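Local coordinates for protein Exo-1,3/1,4-beta-glucanase (Pseudoalteromonas sp., PDB 3RRX) that probably hydrolyses beta-1,3 and beta-1,4 glucosidic linkages, releasing sugar from the ends of glucan chains, as a member of glycoside hydrolase family 3, at residues K38-I43 with A328-T333; D169-T174 with F496-L501; S436-D441 with P491-F496. The protein carries 1 engineered substitution. All coordinates share one frame; numbering follows the deposited sequence. Where two conformers were deposited one is given.

In the fold
Interaction 1 lies in the barrel domain, where helices 35-42 and 326-338 pack together; its centre is about 35 Å from that of interaction 2 and about 32 Å from that of interaction 3, with no direct touch. Interactions 2 and 3 have centres about 12 Å apart, share Phe496 and meet where Tyr492 packs on Gly172 and Gly497. Both use the loop between strand 482-488 and helix 510-520. In interaction 3 it meets another loop of the C-terminal domain, 436-441; in interaction 2 it meets barrel loop 169-174. Along the chain interaction 1 closes first, its segments alternating with those of interaction 2. The shared loop thus ties the two domains together.

Interaction 1: residues K38-I43 with A328-T333; sequences KVAQMI and AFYHNT
Phe329 meets Ile43 through one flank of its ring, with CD2 at 3.6 Å from Ile43 CD1, the methyl approaching obliquely. Ile43 was deposited in two conformers, so this part of the contact is tentative. Phe329 also pairs edge-to-face with His298, which ties the helix to a further part of the barrel.

Tyr330 carries the greatest share of the contact. With CG anti to the backbone N (chi1 170°), its ring reaches across to helix 35-42 and presents the CD1-CE1 edge. Ala40 N lies in the ring plane at 3.8 Å from Tyr330 CE1, and Ala40 CB is 3.9 Å from the same CE1, while Val39 CG1 comes in obliquely at 3.9 Å from Tyr330 CD1. The ring also pairs edge-to-face with Tyr58, and its hydroxyl makes a weak hydrogen bond to Glu36 O. Replacing the ring by an alanine would remove its contacts with Val39 and Ala40 and would probably open a gap between the helices and leave Tyr58 without its aromatic mate.

One turn later, Thr333 offers its methyl to helix 35-42, placing CG2 3.8 Å from Val39 CG1. Its hydroxyl points back along its own helix: Thr333 OG1 donates to Phe329 O at 2.8 Å, on the opposite face of that carbonyl's plane from Thr333 N, which also donates to it. A buried polar atom is therefore satisfied locally, and the bond fixes the rotation that offers the methyl to Val39.

The axes of the short segments 38-42 and 328-333 approach to 9.8 Å, with their N-to-C directions 141° apart. Such oblique, roughly antiparallel apolar packing joins helix 35-42, early in the chain, to the later helix 326-338, as in the outer helical layer of a TIM-type (beta/alpha)8 barrel.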
loop_
_atom_site.group_PDB
_atom_site.type_symbol
_atom_site.label_atom_id
_atom_site.label_comp_id
_atom_site.label_asym_id
_atom_site.label_seq_id
_atom_site.Cartn_x
_atom_site.Cartn_y
_atom_site.Cartn_z
ATOM N N LYS A 38 7.579 -3.838 30.963
ATOM C CA LYS A 38 7.229 -4.769 29.894
ATOM C C LYS A 38 5.998 -4.290 29.133
ATOM O O LYS A 38 5.980 -4.278 27.899
ATOM C CB LYS A 38 7.003 -6.175 30.453
ATOM C CG LYS A 38 8.250 -6.793 31.041
ATOM C CD LYS A 38 7.946 -8.133 31.723
ATOM C CE LYS A 38 9.181 -8.670 32.448
ATOM N NZ LYS A 38 8.946 -10.025 33.044
ATOM N N VAL A 39 4.973 -3.872 29.866
ATOM C CA VAL A 39 3.758 -3.397 29.223
ATOM C C VAL A 39 4.036 -2.150 28.366
ATOM O O VAL A 39 3.482 -2.000 27.277
ATOM C CB VAL A 39 2.629 -3.148 30.245
ATOM C CG1 VAL A 39 1.428 -2.510 29.567
ATOM C CG2 VAL A 39 2.219 -4.483 30.926
ATOM N N ALA A 40 4.916 -1.270 28.842
ATOM C CA ALA A 40 5.231 -0.057 28.086
ATOM C C ALA A 40 5.766 -0.389 26.687
ATOM O O ALA A 40 5.463 0.310 25.718
ATOM C CB ALA A 40 6.228 0.805 28.850
ATOM N N GLN A 41 6.563 -1.451 26.590
ATOM C CA GLN A 41 7.096 -1.897 25.309
ATOM C C GLN A 41 5.990 -2.278 24.324
ATOM O O GLN A 41 6.188 -2.200 23.115
ATOM C CB GLN A 41 8.033 -3.092 25.490
ATOM C CG GLN A 41 9.411 -2.719 26.065
ATOM C CD GLN A 41 10.115 -1.672 25.212
ATOM O OE1 GLN A 41 10.424 -1.912 24.044
ATOM N NE2 GLN A 41 10.349 -0.495 25.788
ATOM N N MET A 42 4.844 -2.707 24.852
ATOM C CA MET A 42 3.748 -3.248 24.035
ATOM C C MET A 42 2.729 -2.207 23.568
ATOM O O MET A 42 1.809 -2.523 22.809
ATOM C CB MET A 42 3.002 -4.335 24.831
ATOM C CG MET A 42 3.876 -5.479 25.318
ATOM S SD MET A 42 2.978 -6.631 26.399
ATOM C CE MET A 42 1.720 -7.260 25.271
ATOM N N ILE A 43 2.867 -0.972 24.041
ATOM C CA ILE A 43 1.900 0.082 23.752
ATOM C C ILE A 43 2.457 1.085 22.742
ATOM O O ILE A 43 3.592 1.537 22.890
ATOM C CB ILE A 43 1.513 0.855 25.039
ATOM C CG1 ILE A 43 1.098 -0.114 26.149
ATOM C CG2 ILE A 43 0.401 1.860 24.750
ATOM C CD1 ILE A 43 0.005 -1.087 25.743
ATOM N N ALA A 328 -4.431 5.454 29.355
ATOM C CA ALA A 328 -5.402 4.614 30.045
ATOM C C ALA A 328 -5.231 3.134 29.671
ATOM O O ALA A 328 -5.379 2.249 30.520
ATOM C CB ALA A 328 -6.822 5.083 29.749
ATOM N N PHE A 329 -4.923 2.856 28.406
ATOM C CA PHE A 329 -4.732 1.465 27.990
ATOM C C PHE A 329 -3.563 0.853 28.753
ATOM O O PHE A 329 -3.622 -0.294 29.208
ATOM C CB PHE A 329 -4.509 1.362 26.479
ATOM C CG PHE A 329 -4.636 -0.034 25.949
ATOM C CD1 PHE A 329 -5.805 -0.448 25.318
ATOM C CD2 PHE A 329 -3.597 -0.939 26.096
ATOM C CE1 PHE A 329 -5.933 -1.739 24.844
ATOM C CE2 PHE A 329 -3.713 -2.232 25.616
ATOM C CZ PHE A 329 -4.883 -2.635 24.993
ATOM N N TYR A 330 -2.507 1.641 28.903
ATOM C CA TYR A 330 -1.330 1.232 29.654
ATOM C C TYR A 330 -1.659 0.842 31.097
ATOM O O TYR A 330 -1.356 -0.267 31.539
ATOM C CB TYR A 330 -0.294 2.354 29.633
ATOM C CG TYR A 330 0.868 2.133 30.576
ATOM C CD1 TYR A 330 1.930 1.315 30.215
ATOM C CD2 TYR A 330 0.906 2.749 31.820
ATOM C CE1 TYR A 330 3.003 1.115 31.070
ATOM C CE2 TYR A 330 1.982 2.550 32.689
ATOM C CZ TYR A 330 3.021 1.728 32.302
ATOM O OH TYR A 330 4.092 1.524 33.143
ATOM N N HIS A 331 -2.288 1.753 31.827
ATOM C CA HIS A 331 -2.623 1.489 33.222
ATOM C C HIS A 331 -3.591 0.322 33.383
ATOM O O HIS A 331 -3.438 -0.479 34.298
ATOM C CB HIS A 331 -3.164 2.752 33.887
ATOM C CG HIS A 331 -2.132 3.828 34.036
ATOM N ND1 HIS A 331 -1.060 3.713 34.894
ATOM C CD2 HIS A 331 -1.991 5.023 33.415
ATOM C CE1 HIS A 331 -0.310 4.797 34.807
ATOM N NE2 HIS A 331 -0.851 5.605 33.912
ATOM N N ASN A 332 -4.581 0.215 32.499
ATOM C CA ASN A 332 -5.503 -0.920 32.561
ATOM C C ASN A 332 -4.810 -2.252 32.325
ATOM O O ASN A 332 -5.091 -3.235 33.012
ATOM C CB ASN A 332 -6.661 -0.755 31.577
ATOM C CG ASN A 332 -7.649 0.301 32.029
ATOM O OD1 ASN A 332 -7.791 0.549 33.228
ATOM N ND2 ASN A 332 -8.323 0.938 31.080
ATOM N N THR A 333 -3.905 -2.286 31.352
ATOM C CA THR A 333 -3.208 -3.527 31.017
ATOM C C THR A 333 -2.313 -3.983 32.177
ATOM O O THR A 333 -2.213 -5.174 32.476
ATOM C CB THR A 333 -2.397 -3.373 29.709
ATOM O OG1 THR A 333 -3.291 -3.030 28.642
ATOM C CG2 THR A 333 -1.701 -4.670 29.355
#

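Interaction 2: residues D169-T174 with F496-L501; sequences DRWGRT and FGDIEL
Trp171 meets Asp498 at the edge of its indole: CD1 lies 3.6 Å from Asp498 OD1, near the ring plane, with the ring and carboxylate planes 47° apart. Arg173 CB sits over one ring face, and NE1 on the rim bonds to Asp228 OD1. The Arg170 guanidinium holds a water in its plane, at the edge: NH1 donates to the water at 2.6 Å, and the water donates in turn to Glu500 O. The same group has a salt bridge to Asp168 and a cation-pi contact with Phe591.

Two direct bonds join the loops. Gly172 N reaches Asp498 OD1 at 2.8 Å, nearly along its C-O axis, with an angle of 161° at the hydrogen. Ile499 N donates to Arg170 O at 3.0 Å, in the carbonyl plane and on a lone pair. The same Arg170 O receives a CA-H...O contact from Asp498 CA at 3.3 Å. The backbones also touch closely, the CA atoms of Gly172 and Gly497 being 3.7 Å apart, so that a side chain on Gly172 would run into Gly497 and Asp498.

Asp498 OD2 is bonded to Asp228 N, so each carboxylate oxygen accepts a backbone N-H. These bonds would probably stabilise a negative charge and hold the group's rotation, pinning the C-terminal domain's loop to the barrel.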
loop_
_atom_site.group_PDB
_atom_site.type_symbol
_atom_site.label_atom_id
_atom_site.label_comp_id
_atom_site.label_asym_id
_atom_site.label_seq_id
_atom_site.Cartn_x
_atom_site.Cartn_y
_atom_site.Cartn_z
ATOM N N ASP A 169 -14.238 -7.008 -6.040
ATOM C CA ASP A 169 -13.691 -5.677 -6.316
ATOM C C ASP A 169 -14.531 -4.535 -5.762
ATOM O O ASP A 169 -14.152 -3.376 -5.877
ATOM C CB ASP A 169 -13.474 -5.471 -7.821
ATOM C CG ASP A 169 -12.453 -6.425 -8.392
ATOM O OD1 ASP A 169 -11.678 -7.001 -7.595
ATOM O OD2 ASP A 169 -12.428 -6.600 -9.630
ATOM N N ARG A 170 -15.658 -4.850 -5.142
ATOM C CA ARG A 170 -16.445 -3.801 -4.491
ATOM C C ARG A 170 -15.723 -3.188 -3.281
ATOM O O ARG A 170 -16.054 -2.084 -2.844
ATOM C CB ARG A 170 -17.809 -4.347 -4.075
ATOM C CG ARG A 170 -18.763 -4.548 -5.273
ATOM C CD ARG A 170 -20.075 -5.188 -4.840
ATOM N NE ARG A 170 -19.959 -6.627 -4.628
ATOM C CZ ARG A 170 -20.995 -7.432 -4.396
ATOM N NH1 ARG A 170 -22.223 -6.935 -4.349
ATOM N NH2 ARG A 170 -20.810 -8.730 -4.220
ATOM N N TRP A 171 -14.747 -3.908 -2.741
ATOM C CA TRP A 171 -13.974 -3.409 -1.589
ATOM C C TRP A 171 -13.201 -2.140 -1.931
ATOM O O TRP A 171 -12.497 -2.091 -2.938
ATOM C CB TRP A 171 -12.966 -4.461 -1.151
ATOM C CG TRP A 171 -12.331 -4.223 0.200
ATOM C CD1 TRP A 171 -12.860 -3.537 1.259
ATOM C CD2 TRP A 171 -11.049 -4.701 0.629
ATOM N NE1 TRP A 171 -11.980 -3.562 2.323
ATOM C CE2 TRP A 171 -10.866 -4.276 1.960
ATOM C CE3 TRP A 171 -10.035 -5.445 0.014
ATOM C CZ2 TRP A 171 -9.714 -4.576 2.688
ATOM C CZ3 TRP A 171 -8.897 -5.744 0.739
ATOM C CH2 TRP A 171 -8.742 -5.308 2.061
ATOM N N GLY A 172 -13.303 -1.133 -1.068
ATOM C CA GLY A 172 -12.560 0.108 -1.233
ATOM C C GLY A 172 -11.051 0.022 -1.059
ATOM O O GLY A 172 -10.346 1.007 -1.275
ATOM N N ARG A 173 -10.540 -1.144 -0.679
ATOM C CA ARG A 173 -9.092 -1.320 -0.584
ATOM C C ARG A 173 -8.539 -2.267 -1.648
ATOM O O ARG A 173 -7.413 -2.746 -1.546
ATOM C CB ARG A 173 -8.689 -1.778 0.827
ATOM C CG ARG A 173 -9.323 -0.927 1.927
ATOM C CD ARG A 173 -8.692 -1.172 3.316
ATOM N NE ARG A 173 -7.330 -0.641 3.394
ATOM C CZ ARG A 173 -6.623 -0.557 4.517
ATOM N NH1 ARG A 173 -7.143 -0.967 5.671
ATOM N NH2 ARG A 173 -5.392 -0.067 4.484
ATOM N N THR A 174 -9.331 -2.528 -2.680
ATOM C CA THR A 174 -8.892 -3.405 -3.762
ATOM C C THR A 174 -7.539 -3.002 -4.384
ATOM O O THR A 174 -6.702 -3.860 -4.703
ATOM C CB THR A 174 -9.979 -3.480 -4.854
ATOM O OG1 THR A 174 -11.155 -4.100 -4.302
ATOM C CG2 THR A 174 -9.499 -4.284 -6.038
ATOM N N PHE A 496 -14.658 4.368 2.416
ATOM C CA PHE A 496 -15.123 5.427 1.511
ATOM C C PHE A 496 -15.213 4.928 0.074
ATOM O O PHE A 496 -15.977 5.468 -0.726
ATOM C CB PHE A 496 -14.184 6.637 1.532
ATOM C CG PHE A 496 -14.394 7.565 2.695
ATOM C CD1 PHE A 496 -14.634 8.918 2.480
ATOM C CD2 PHE A 496 -14.319 7.101 4.001
ATOM C CE1 PHE A 496 -14.799 9.793 3.546
ATOM C CE2 PHE A 496 -14.494 7.970 5.074
ATOM C CZ PHE A 496 -14.736 9.319 4.843
ATOM N N GLY A 497 -14.412 3.914 -0.251
ATOM C CA GLY A 497 -14.363 3.367 -1.596
ATOM C C GLY A 497 -15.188 2.104 -1.806
ATOM O O GLY A 497 -15.195 1.546 -2.903
ATOM N N ASP A 498 -15.888 1.642 -0.772
ATOM C CA ASP A 498 -16.761 0.474 -0.924
ATOM C C ASP A 498 -17.893 0.870 -1.861
ATOM O O ASP A 498 -18.469 1.943 -1.705
ATOM C CB ASP A 498 -17.378 0.064 0.419
ATOM C CG ASP A 498 -16.413 -0.705 1.313
ATOM O OD1 ASP A 498 -15.229 -0.876 0.953
ATOM O OD2 ASP A 498 -16.858 -1.147 2.391
ATOM N N ILE A 499 -18.216 0.015 -2.825
ATOM C CA ILE A 499 -19.320 0.302 -3.738
ATOM C C ILE A 499 -20.278 -0.879 -3.806
ATOM O O ILE A 499 -19.950 -1.989 -3.382
ATOM C CB ILE A 499 -18.829 0.598 -5.165
ATOM C CG1 ILE A 499 -17.943 -0.549 -5.665
ATOM C CG2 ILE A 499 -18.100 1.943 -5.223
ATOM C CD1 ILE A 499 -17.455 -0.357 -7.094
ATOM N N GLU A 500 -21.462 -0.637 -4.351
ATOM C CA GLU A 500 -22.453 -1.695 -4.521
ATOM C C GLU A 500 -22.685 -2.038 -5.992
ATOM O O GLU A 500 -23.111 -3.150 -6.317
ATOM C CB GLU A 500 -23.776 -1.277 -3.873
ATOM C CG GLU A 500 -23.674 -1.044 -2.378
ATOM C CD GLU A 500 -24.978 -0.557 -1.776
ATOM O OE1 GLU A 500 -25.923 -0.288 -2.546
ATOM O OE2 GLU A 500 -25.056 -0.445 -0.533
ATOM N N LEU A 501 -22.414 -1.079 -6.872
ATOM C CA LEU A 501 -22.642 -1.259 -8.301
ATOM C C LEU A 501 -21.324 -1.197 -9.062
ATOM O O LEU A 501 -20.473 -0.369 -8.747
ATOM C CB LEU A 501 -23.575 -0.156 -8.821
ATOM C CG LEU A 501 -24.920 0.003 -8.106
ATOM C CD1 LEU A 501 -25.755 1.111 -8.756
ATOM C CD2 LEU A 501 -25.687 -1.310 -8.102
HETATM O O HOH W 1 -23.951 -4.939 -4.487
#

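Interaction 3: residues S436-D441 with P491-F496; sequences SWQGTD and PYAEWF
Gln438 reaches Phe496 by a bend at chi2 (-58°), which folds its amide over one face of the phenyl ring, CD lying 3.5 Å from Phe496 CG. Trp437 has CG anti to the backbone N (chi1 -175°), which swings the indole alongside Ala493 and Glu494.

The Gln438 amide is gripped from both ends by one residue. NE2 donates to Ala493 O at 3.0 Å with 169° at the hydrogen, that oxygen lying in the amide plane. Ala493 N returns a bond to Gln438 OE1 at 2.9 Å from above the carbonyl plane, not on a lone pair. A water spans Gln438 OE1 and Pro491 O. Since NE2 also sits over the Trp437 ring, contacts on two aromatic rings and two bonds fix the amide's orientation.

Trp437 NE1 donates to Glu494 OE1 at 2.9 Å, on the anti side of the carboxylate, and Ala493 CB rests over an indole face. Farther along, the Trp437 edge points at the Trp495 face in an offset edge-to-face pair, with six-membered ring centroids 5.5 Å apart, and Trp437 CH2 lies 3.8 Å from Phe496 CE2.

Trp437, Trp495 and Phe496 thus form an aromatic cluster on loops of the C-terminal domain. An ethanediol, probably from the crystallisation liquor, lies beside Trp495. In family 3 enzymes the active site sits between the two domains, so the cluster may lie near that cleft.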
loop_
_atom_site.group_PDB
_atom_site.type_symbol
_atom_site.label_atom_id
_atom_site.label_comp_id
_atom_site.label_asym_id
_atom_site.label_seq_id
_atom_site.Cartn_x
_atom_site.Cartn_y
_atom_site.Cartn_z
ATOM N N SER A 436 -2.337 12.778 1.866
ATOM C CA SER A 436 -3.525 12.701 2.708
ATOM C C SER A 436 -4.231 11.352 2.546
ATOM O O SER A 436 -3.900 10.557 1.661
ATOM C CB SER A 436 -4.484 13.853 2.408
ATOM O OG SER A 436 -5.212 13.623 1.216
ATOM N N TRP A 437 -5.210 11.109 3.410
ATOM C CA TRP A 437 -5.883 9.822 3.503
ATOM C C TRP A 437 -6.774 9.527 2.291
ATOM O O TRP A 437 -6.535 8.567 1.561
ATOM C CB TRP A 437 -6.705 9.798 4.791
ATOM C CG TRP A 437 -7.387 8.510 5.115
ATOM C CD1 TRP A 437 -6.883 7.243 4.990
ATOM C CD2 TRP A 437 -8.705 8.368 5.644
ATOM N NE1 TRP A 437 -7.818 6.322 5.404
ATOM C CE2 TRP A 437 -8.944 6.987 5.812
ATOM C CE3 TRP A 437 -9.714 9.277 5.990
ATOM C CZ2 TRP A 437 -10.148 6.491 6.318
ATOM C CZ3 TRP A 437 -10.914 8.781 6.491
ATOM C CH2 TRP A 437 -11.118 7.403 6.648
ATOM N N GLN A 438 -7.799 10.347 2.076
ATOM C CA GLN A 438 -8.729 10.124 0.969
ATOM C C GLN A 438 -8.186 10.611 -0.369
ATOM O O GLN A 438 -8.527 10.068 -1.417
ATOM C CB GLN A 438 -10.078 10.798 1.238
ATOM C CG GLN A 438 -10.886 10.143 2.364
ATOM C CD GLN A 438 -11.153 8.674 2.091
ATOM O OE1 GLN A 438 -11.557 8.301 0.987
ATOM N NE2 GLN A 438 -10.910 7.826 3.096
ATOM N N GLY A 439 -7.368 11.656 -0.330
ATOM C CA GLY A 439 -6.828 12.245 -1.539
ATOM C C GLY A 439 -7.721 13.319 -2.147
ATOM O O GLY A 439 -7.294 14.043 -3.046
ATOM N N THR A 440 -8.951 13.428 -1.651
ATOM C CA THR A 440 -9.941 14.362 -2.202
ATOM C C THR A 440 -9.457 15.807 -2.224
ATOM O O THR A 440 -9.733 16.553 -3.166
ATOM C CB THR A 440 -11.227 14.373 -1.359
ATOM O OG1 THR A 440 -11.643 13.036 -1.091
ATOM C CG2 THR A 440 -12.339 15.121 -2.092
ATOM N N ASP A 441 -8.760 16.208 -1.169
ATOM C CA ASP A 441 -8.385 17.610 -1.007
ATOM C C ASP A 441 -7.003 17.943 -1.562
ATOM O O ASP A 441 -6.562 19.081 -1.472
ATOM C CB ASP A 441 -8.476 18.030 0.463
ATOM C CG ASP A 441 -9.895 17.943 1.014
ATOM O OD1 ASP A 441 -10.859 18.225 0.266
ATOM O OD2 ASP A 441 -10.043 17.590 2.202
ATOM N N PRO A 491 -10.300 9.801 -5.941
ATOM C CA PRO A 491 -9.472 9.086 -4.962
ATOM C C PRO A 491 -10.255 8.717 -3.708
ATOM O O PRO A 491 -11.154 9.456 -3.289
ATOM C CB PRO A 491 -8.364 10.097 -4.627
ATOM C CG PRO A 491 -8.900 11.423 -5.046
ATOM C CD PRO A 491 -9.799 11.159 -6.215
ATOM N N TYR A 492 -9.910 7.582 -3.111
ATOM C CA TYR A 492 -10.570 7.124 -1.895
ATOM C C TYR A 492 -9.646 6.198 -1.111
ATOM O O TYR A 492 -8.644 5.711 -1.637
ATOM C CB TYR A 492 -11.873 6.384 -2.227
ATOM C CG TYR A 492 -11.691 5.272 -3.240
ATOM C CD1 TYR A 492 -11.206 4.017 -2.855
ATOM C CD2 TYR A 492 -11.991 5.477 -4.583
ATOM C CE1 TYR A 492 -11.031 3.007 -3.783
ATOM C CE2 TYR A 492 -11.821 4.473 -5.519
ATOM C CZ TYR A 492 -11.335 3.237 -5.111
ATOM O OH TYR A 492 -11.155 2.238 -6.035
ATOM N N ALA A 493 -10.004 5.952 0.146
ATOM C CA ALA A 493 -9.294 4.997 0.992
ATOM C C ALA A 493 -10.298 4.302 1.894
ATOM O O ALA A 493 -11.255 4.925 2.354
ATOM C CB ALA A 493 -8.240 5.708 1.838
ATOM N N GLU A 494 -10.076 3.014 2.140
ATOM C CA GLU A 494 -10.896 2.237 3.069
ATOM C C GLU A 494 -12.374 2.293 2.691
ATOM O O GLU A 494 -12.714 2.311 1.501
ATOM C CB GLU A 494 -10.633 2.660 4.526
ATOM C CG GLU A 494 -9.149 2.575 4.918
ATOM C CD GLU A 494 -8.885 2.862 6.397
ATOM O OE1 GLU A 494 -8.110 3.788 6.702
ATOM O OE2 GLU A 494 -9.437 2.160 7.256
ATOM N N TRP A 495 -13.259 2.311 3.683
ATOM C CA TRP A 495 -14.683 2.117 3.406
ATOM C C TRP A 495 -15.299 3.203 2.502
ATOM O O TRP A 495 -16.342 2.979 1.885
ATOM C CB TRP A 495 -15.482 1.957 4.713
ATOM C CG TRP A 495 -15.534 3.203 5.523
ATOM C CD1 TRP A 495 -16.481 4.184 5.456
ATOM C CD2 TRP A 495 -14.595 3.619 6.522
ATOM N NE1 TRP A 495 -16.191 5.183 6.349
ATOM C CE2 TRP A 495 -15.037 4.866 7.016
ATOM C CE3 TRP A 495 -13.426 3.061 7.047
ATOM C CZ2 TRP A 495 -14.350 5.566 8.010
ATOM C CZ3 TRP A 495 -12.743 3.754 8.041
ATOM C CH2 TRP A 495 -13.208 4.997 8.510
ATOM N N PHE A 496 -14.658 4.368 2.416
ATOM C CA PHE A 496 -15.123 5.427 1.511
ATOM C C PHE A 496 -15.213 4.928 0.074
ATOM O O PHE A 496 -15.977 5.468 -0.726
ATOM C CB PHE A 496 -14.184 6.637 1.532
ATOM C CG PHE A 496 -14.394 7.565 2.695
ATOM C CD1 PHE A 496 -14.634 8.918 2.480
ATOM C CD2 PHE A 496 -14.319 7.101 4.001
ATOM C CE1 PHE A 496 -14.799 9.793 3.546
ATOM C CE2 PHE A 496 -14.494 7.970 5.074
ATOM C CZ PHE A 496 -14.736 9.319 4.843
HETATM O O HOH W 2 -13.074 9.611 -0.934
HETATM O O HOH W 3 -12.121 11.970 -3.431
#